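Local coordinates for Glyco_hydro_cc domain-containing protein (Pseudomonas viridiflava, PDB 6UAV) that cleaves internal linkages of beta-1,3-glucan as an endo-beta-1,3-glucanase of glycoside hydrolase family 128, subgroup II, at residues N92-P95 with Q96-A99; L191-G194 with L195-D198; I197-L200 with E201-K204. One frame throughout, in Å; residues are numbered along the deposited sequence.

Contact 1: residues N92-P95 with Q96-A99; sequences NMTP and QAAA
A chi1 of 65° at Thr94, with OG1 between its own backbone N and carbonyl carbon, turns the hydroxyl oxygen onto Ala97 N; Met93 instead swings CG anti to its carbonyl carbon (chi1 -72°) and bends at chi3, which folds CE back against Ala97 and Ala98. Thr94 is thereby the N-cap of the helix. Thr94 OG1 accepts from Ala97 N at 3.0 Å, supplying a side-chain acceptor to an amide at the start of the helix, and it lies 3.3 Å from Ala97 CB, a close fit of hydroxyl against methyl. Ala98 N to Thr94 O at 3.0 Å is the first i to i+4 bond, and Ala99 N to Pro95 O at 2.9 Å continues it; Pro95, lacking an N-H, suits the first helical position. On the buried flank Met93 CE rests against the backbone, 3.7 Å from both Ala97 O and Ala98 CA, with only loose contact to the methyls. The cap opens helix 95-112 of the TIM barrel, after strand 78-81: Met93 and Ala98 both pack on Ile82 in the loop that follows that strand, while Trp135 NE1 of helix 132-146 is hydrogen-bonded to Met93 O and the Trp135 side chain touches Pro95 and Ala98.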
loop_
_atom_site.group_PDB
_atom_site.type_symbol
_atom_site.label_atom_id
_atom_site.label_comp_id
_atom_site.label_asym_id
_atom_site.label_seq_id
_atom_site.Cartn_x
_atom_site.Cartn_y
_atom_site.Cartn_z
ATOM N N ASN A 92 0.203 14.869 -3.613
ATOM C CA ASN A 92 0.654 16.261 -3.748
ATOM C C ASN A 92 0.058 17.077 -2.600
ATOM O O ASN A 92 -0.594 18.116 -2.848
ATOM C CB ASN A 92 0.280 16.791 -5.117
ATOM C CG ASN A 92 0.962 18.092 -5.430
ATOM O OD1 ASN A 92 1.985 18.418 -4.841
ATOM N ND2 ASN A 92 0.347 18.866 -6.312
ATOM N N MET A 93 0.315 16.674 -1.358
ATOM C CA MET A 93 -0.236 17.406 -0.172
ATOM C C MET A 93 0.950 17.929 0.628
ATOM O O MET A 93 1.805 17.139 1.046
ATOM C CB MET A 93 -1.108 16.488 0.673
ATOM C CG MET A 93 -2.435 16.188 -0.055
ATOM S SD MET A 93 -3.440 15.093 0.905
ATOM C CE MET A 93 -4.070 16.219 2.149
ATOM N N THR A 94 0.976 19.214 0.896
ATOM C CA THR A 94 1.986 19.761 1.819
ATOM C C THR A 94 1.762 19.204 3.211
ATOM O O THR A 94 0.688 18.682 3.542
ATOM C CB THR A 94 1.925 21.282 1.851
ATOM O OG1 THR A 94 0.645 21.616 2.397
ATOM C CG2 THR A 94 2.123 21.913 0.478
ATOM N N PRO A 95 2.781 19.278 4.091
ATOM C CA PRO A 95 2.562 18.880 5.493
ATOM C C PRO A 95 1.342 19.569 6.130
ATOM O O PRO A 95 0.561 18.889 6.840
ATOM C CB PRO A 95 3.913 19.251 6.140
ATOM C CG PRO A 95 4.916 18.991 4.997
ATOM C CD PRO A 95 4.185 19.547 3.782
ATOM N N GLN A 96 1.175 20.858 5.878
ATOM C CA GLN A 96 0.011 21.577 6.440
ATOM C C GLN A 96 -1.282 21.018 5.847
ATOM O O GLN A 96 -2.300 20.891 6.593
ATOM C CB GLN A 96 0.156 23.076 6.259
ATOM C CG GLN A 96 1.224 23.668 7.180
ATOM C CD GLN A 96 0.861 23.773 8.639
ATOM O OE1 GLN A 96 -0.271 23.491 9.026
ATOM N NE2 GLN A 96 1.828 24.168 9.470
ATOM N N ALA A 97 -1.304 20.775 4.532
ATOM C CA ALA A 97 -2.564 20.313 3.899
ATOM C C ALA A 97 -2.923 18.973 4.515
ATOM O O ALA A 97 -4.114 18.714 4.846
ATOM C CB ALA A 97 -2.430 20.292 2.400
ATOM N N ALA A 98 -1.940 18.104 4.790
ATOM C CA ALA A 98 -2.255 16.795 5.376
ATOM C C ALA A 98 -2.706 16.978 6.814
ATOM O O ALA A 98 -3.647 16.297 7.255
ATOM C CB ALA A 98 -1.092 15.828 5.222
ATOM N N ALA A 99 -2.042 17.851 7.577
ATOM C CA ALA A 99 -2.480 18.162 8.945
ATOM C C ALA A 99 -3.941 18.651 8.915
ATOM O O ALA A 99 -4.686 18.260 9.795
ATOM C CB ALA A 99 -1.548 19.172 9.620
#

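Contact 2: residues L191-G194 with L195-D198; sequences LDDG and LQID
From Leu191 the backbone makes an inverse gamma turn centred on Asp192, closed by a weak Asp193 N to Leu191 O bond, and then takes a positive phi at Gly194 (97°), a value that favours glycine. This is a surface loop of the TIM barrel, running from strand 180-185 to helix 200-216, and its folded shape is fastened largely by side chains bonding over a few residues. Gln196 reaches back into the turn: CG stands between its own backbone N and carbonyl carbon (chi1 59°), and a bend at chi2 brings the amide back to the Asp193 and Gly194 N-H groups and to Asp192. Both ends of that amide are used. Gln196 NE2 donates to Asp192 OD1 at 3.0 Å in a fairly straight bond; the carboxylate, nearly perpendicular to the amide, is met from above its plane, whereas the oxygen lies close to the plane of the amide. At the other end Gln196 OE1 takes two weak bonds, from Gly194 N at 3.0 Å and from Asp193 N at 3.3 Å, so the two branches together restrict rotation of the amide. Asp193 OD1 accepts from Leu195 N at 2.9 Å, an Asx turn, on the anti side of the carboxylate. Leu195 CB lies 3.2 Å from Asp193 OD1, a close contact that accompanies the bond. OD2 of Asp193 is bonded to His189 NE2, which ties the carboxylate to an earlier part of the loop. One water bridges Gly194 O and Gln196 O, donating to each at 2.7 Å.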
loop_
_atom_site.group_PDB
_atom_site.type_symbol
_atom_site.label_atom_id
_atom_site.label_comp_id
_atom_site.label_asym_id
_atom_site.label_seq_id
_atom_site.Cartn_x
_atom_site.Cartn_y
_atom_site.Cartn_z
ATOM N N LEU A 191 19.269 2.144 -13.948
ATOM C CA LEU A 191 20.614 2.668 -14.310
ATOM C C LEU A 191 21.562 1.524 -14.665
ATOM O O LEU A 191 21.498 0.396 -14.066
ATOM C CB LEU A 191 21.179 3.483 -13.154
ATOM C CG LEU A 191 20.490 4.815 -12.881
ATOM C CD1 LEU A 191 21.170 5.468 -11.691
ATOM C CD2 LEU A 191 20.647 5.731 -14.084
ATOM N N ASP A 192 22.425 1.786 -15.640
ATOM C CA ASP A 192 23.353 0.755 -16.160
ATOM C C ASP A 192 24.547 0.580 -15.210
ATOM O O ASP A 192 25.618 1.016 -15.552
ATOM C CB ASP A 192 23.768 1.110 -17.590
ATOM C CG ASP A 192 24.538 0.004 -18.318
ATOM O OD1 ASP A 192 24.707 -1.133 -17.796
ATOM O OD2 ASP A 192 24.975 0.289 -19.439
ATOM N N ASP A 193 24.384 -0.101 -14.075
ATOM C CA ASP A 193 25.474 -0.207 -13.057
ATOM C C ASP A 193 25.859 -1.711 -12.745
ATOM O O ASP A 193 26.459 -1.892 -11.691
ATOM C CB ASP A 193 25.070 0.600 -11.794
ATOM C CG ASP A 193 23.649 0.431 -11.188
ATOM O OD1 ASP A 193 22.922 -0.637 -11.381
ATOM O OD2 ASP A 193 23.294 1.402 -10.531
ATOM N N GLY A 194 25.126 -2.614 -13.416
ATOM C CA GLY A 194 25.022 -4.061 -13.043
ATOM C C GLY A 194 23.808 -4.475 -12.210
ATOM O O GLY A 194 23.602 -5.735 -12.240
ATOM N N LEU A 195 23.023 -3.548 -11.576
ATOM C CA LEU A 195 21.885 -3.844 -10.652
ATOM C C LEU A 195 20.529 -3.667 -11.368
ATOM O O LEU A 195 19.489 -3.882 -10.710
ATOM C CB LEU A 195 21.908 -2.934 -9.417
ATOM C CG LEU A 195 23.060 -3.151 -8.443
ATOM C CD1 LEU A 195 23.118 -2.006 -7.452
ATOM C CD2 LEU A 195 22.879 -4.501 -7.731
ATOM N N GLN A 196 20.541 -3.234 -12.629
ATOM C CA GLN A 196 19.285 -3.011 -13.395
ATOM C C GLN A 196 18.480 -4.302 -13.420
ATOM O O GLN A 196 19.081 -5.391 -13.590
ATOM C CB GLN A 196 19.512 -2.462 -14.799
ATOM C CG GLN A 196 20.367 -3.329 -15.716
ATOM C CD GLN A 196 21.798 -2.874 -15.761
ATOM O OE1 GLN A 196 22.491 -2.773 -14.740
ATOM N NE2 GLN A 196 22.235 -2.536 -16.969
ATOM N N ILE A 197 17.168 -4.186 -13.253
ATOM C CA ILE A 197 16.255 -5.357 -13.248
ATOM C C ILE A 197 15.679 -5.465 -14.653
ATOM O O ILE A 197 14.631 -4.856 -14.913
ATOM C CB ILE A 197 15.191 -5.234 -12.155
ATOM C CG1 ILE A 197 15.818 -4.999 -10.777
ATOM C CG2 ILE A 197 14.286 -6.465 -12.175
ATOM C CD1 ILE A 197 16.743 -6.112 -10.329
ATOM N N ASP A 198 16.398 -6.149 -15.540
ATOM C CA ASP A 198 16.151 -6.121 -17.007
ATOM C C ASP A 198 15.836 -7.561 -17.450
ATOM O O ASP A 198 15.868 -7.828 -18.642
ATOM C CB ASP A 198 17.329 -5.502 -17.751
ATOM C CG ASP A 198 18.630 -6.218 -17.349
ATOM O OD1 ASP A 198 18.596 -7.008 -16.425
ATOM O OD2 ASP A 198 19.578 -6.097 -18.240
HETATM O O HOH W 1 21.550 -6.311 -13.944
#

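Contact 3: residues I197-L200 with E201-K204; sequences IDSL and EKQK
Ser199 O is gripped by two amides of the first helical turn: Gln203 N, 3.1 Å away, gives the straighter bond, and Lys202 N adds a weak one. Lys202 N also reaches Ser199 OG at 3.2 Å, the capping bond that makes Ser199 the N-cap, so this one N-H is divided between the hydroxyl and the carbonyl of a single residue. The next i to i+4 bond is Lys204 N to Leu200 O at 2.8 Å. The side chain of Lys202 runs back along the cap, past Ser199 OG, to Asp198. With CG anti to its carbonyl carbon (chi1 -79°) and the rest of the chain extended, it brings Lys202 CG within 3.2 Å of Ser199 OG and then crosses Asp198 at a slant. Lys202 NZ forms a salt bridge with Asp198 OD1 at 3.0 Å, met on the syn side and near the carboxylate plane; an acidic group just ahead of a helix start would also be expected to interact favourably with the helix dipole. On the inner side Ile197 CG2 packs 3.5 Å from Gln203 NE2, the two side chains crossing at about a right angle, and that amide nitrogen is occupied by Asn187 O and His235 O. Leu200 CD1 meets the aliphatic part of Lys204, 3.9 Å from Lys204 CG. The cap begins helix 200-216, which follows strand 180-185 in the barrel; Leu200 and Lys204 lean on Leu249 of helix 248-255, and Lys204 NZ pairs with Glu248 at the head of that neighbouring helix.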
loop_
_atom_site.group_PDB
_atom_site.type_symbol
_atom_site.label_atom_id
_atom_site.label_comp_id
_atom_site.label_asym_id
_atom_site.label_seq_id
_atom_site.Cartn_x
_atom_site.Cartn_y
_atom_site.Cartn_z
ATOM N N ILE A 197 17.168 -4.186 -13.253
ATOM C CA ILE A 197 16.255 -5.357 -13.248
ATOM C C ILE A 197 15.679 -5.465 -14.653
ATOM O O ILE A 197 14.631 -4.856 -14.913
ATOM C CB ILE A 197 15.191 -5.234 -12.155
ATOM C CG1 ILE A 197 15.818 -4.999 -10.777
ATOM C CG2 ILE A 197 14.286 -6.465 -12.175
ATOM C CD1 ILE A 197 16.743 -6.112 -10.329
ATOM N N ASP A 198 16.398 -6.149 -15.540
ATOM C CA ASP A 198 16.151 -6.121 -17.007
ATOM C C ASP A 198 15.836 -7.561 -17.450
ATOM O O ASP A 198 15.868 -7.828 -18.642
ATOM C CB ASP A 198 17.329 -5.502 -17.751
ATOM C CG ASP A 198 18.630 -6.218 -17.349
ATOM O OD1 ASP A 198 18.596 -7.008 -16.425
ATOM O OD2 ASP A 198 19.578 -6.097 -18.240
ATOM N N SER A 199 15.477 -8.431 -16.507
ATOM C CA SER A 199 15.049 -9.813 -16.810
ATOM C C SER A 199 13.997 -10.268 -15.794
ATOM O O SER A 199 13.933 -9.766 -14.616
ATOM C CB SER A 199 16.224 -10.789 -16.880
ATOM O OG SER A 199 16.781 -11.006 -15.587
ATOM N N LEU A 200 13.231 -11.269 -16.188
ATOM C CA LEU A 200 12.320 -11.946 -15.239
ATOM C C LEU A 200 13.101 -12.611 -14.084
ATOM O O LEU A 200 12.626 -12.513 -12.906
ATOM C CB LEU A 200 11.413 -12.938 -15.980
ATOM C CG LEU A 200 10.586 -13.854 -15.060
ATOM C CD1 LEU A 200 9.597 -13.030 -14.218
ATOM C CD2 LEU A 200 9.864 -14.970 -15.820
ATOM N N GLU A 201 14.191 -13.339 -14.337
ATOM C CA GLU A 201 14.909 -13.969 -13.209
ATOM C C GLU A 201 15.227 -12.826 -12.165
ATOM O O GLU A 201 15.100 -13.071 -10.976
ATOM C CB GLU A 201 16.143 -14.769 -13.652
ATOM C CG GLU A 201 16.303 -16.133 -12.876
ATOM C CD GLU A 201 15.081 -17.072 -12.757
ATOM O OE1 GLU A 201 14.461 -17.417 -13.803
ATOM O OE2 GLU A 201 14.714 -17.475 -11.610
ATOM N N LYS A 202 15.620 -11.647 -12.632
ATOM C CA LYS A 202 16.218 -10.627 -11.732
ATOM C C LYS A 202 15.050 -10.109 -10.908
ATOM O O LYS A 202 15.235 -9.948 -9.727
ATOM C CB LYS A 202 16.928 -9.533 -12.523
ATOM C CG LYS A 202 18.308 -9.944 -13.015
ATOM C CD LYS A 202 19.078 -8.820 -13.699
ATOM C CE LYS A 202 20.256 -9.363 -14.491
ATOM N NZ LYS A 202 21.051 -8.340 -15.218
ATOM N N GLN A 203 13.865 -9.987 -11.508
ATOM C CA GLN A 203 12.687 -9.531 -10.716
ATOM C C GLN A 203 12.311 -10.649 -9.743
ATOM O O GLN A 203 11.936 -10.347 -8.598
ATOM C CB GLN A 203 11.486 -9.151 -11.591
ATOM C CG GLN A 203 10.402 -8.392 -10.864
ATOM C CD GLN A 203 10.885 -7.066 -10.335
ATOM O OE1 GLN A 203 11.134 -6.949 -9.156
ATOM N NE2 GLN A 203 10.955 -6.062 -11.197
ATOM N N LYS A 204 12.398 -11.925 -10.177
ATOM C CA LYS A 204 12.054 -13.067 -9.261
ATOM C C LYS A 204 13.024 -13.069 -8.080
ATOM O O LYS A 204 12.614 -13.251 -6.887
ATOM C CB LYS A 204 12.074 -14.419 -9.992
ATOM C CG LYS A 204 10.894 -14.703 -10.916
ATOM C CD LYS A 204 11.033 -15.982 -11.731
ATOM C CE LYS A 204 10.898 -17.198 -10.843
ATOM N NZ LYS A 204 11.092 -18.423 -11.640
#

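Overall arrangement
Contacts 1 and 3 are two versions of one device, a hydroxyl N-cap opening an outer helix of the barrel, placed about 36 Å apart between centres. Contact 1, partly buried, surrounds its cap with methionine and alanines and carries no charge pair; contact 3, also partly buried, adds a salt bridge on its solvent side, while Ile197 is buried and Leu200 packs on the neighbouring helix 248-255. Contact 2 lies at the surface and holds no helix: carboxylates, an amide and a water shape its bend. Contacts 2 and 3 are consecutive on the chain, sharing Ile197 and Asp198, and they also touch where Gln196 O meets Lys202 CD at 3.4 Å.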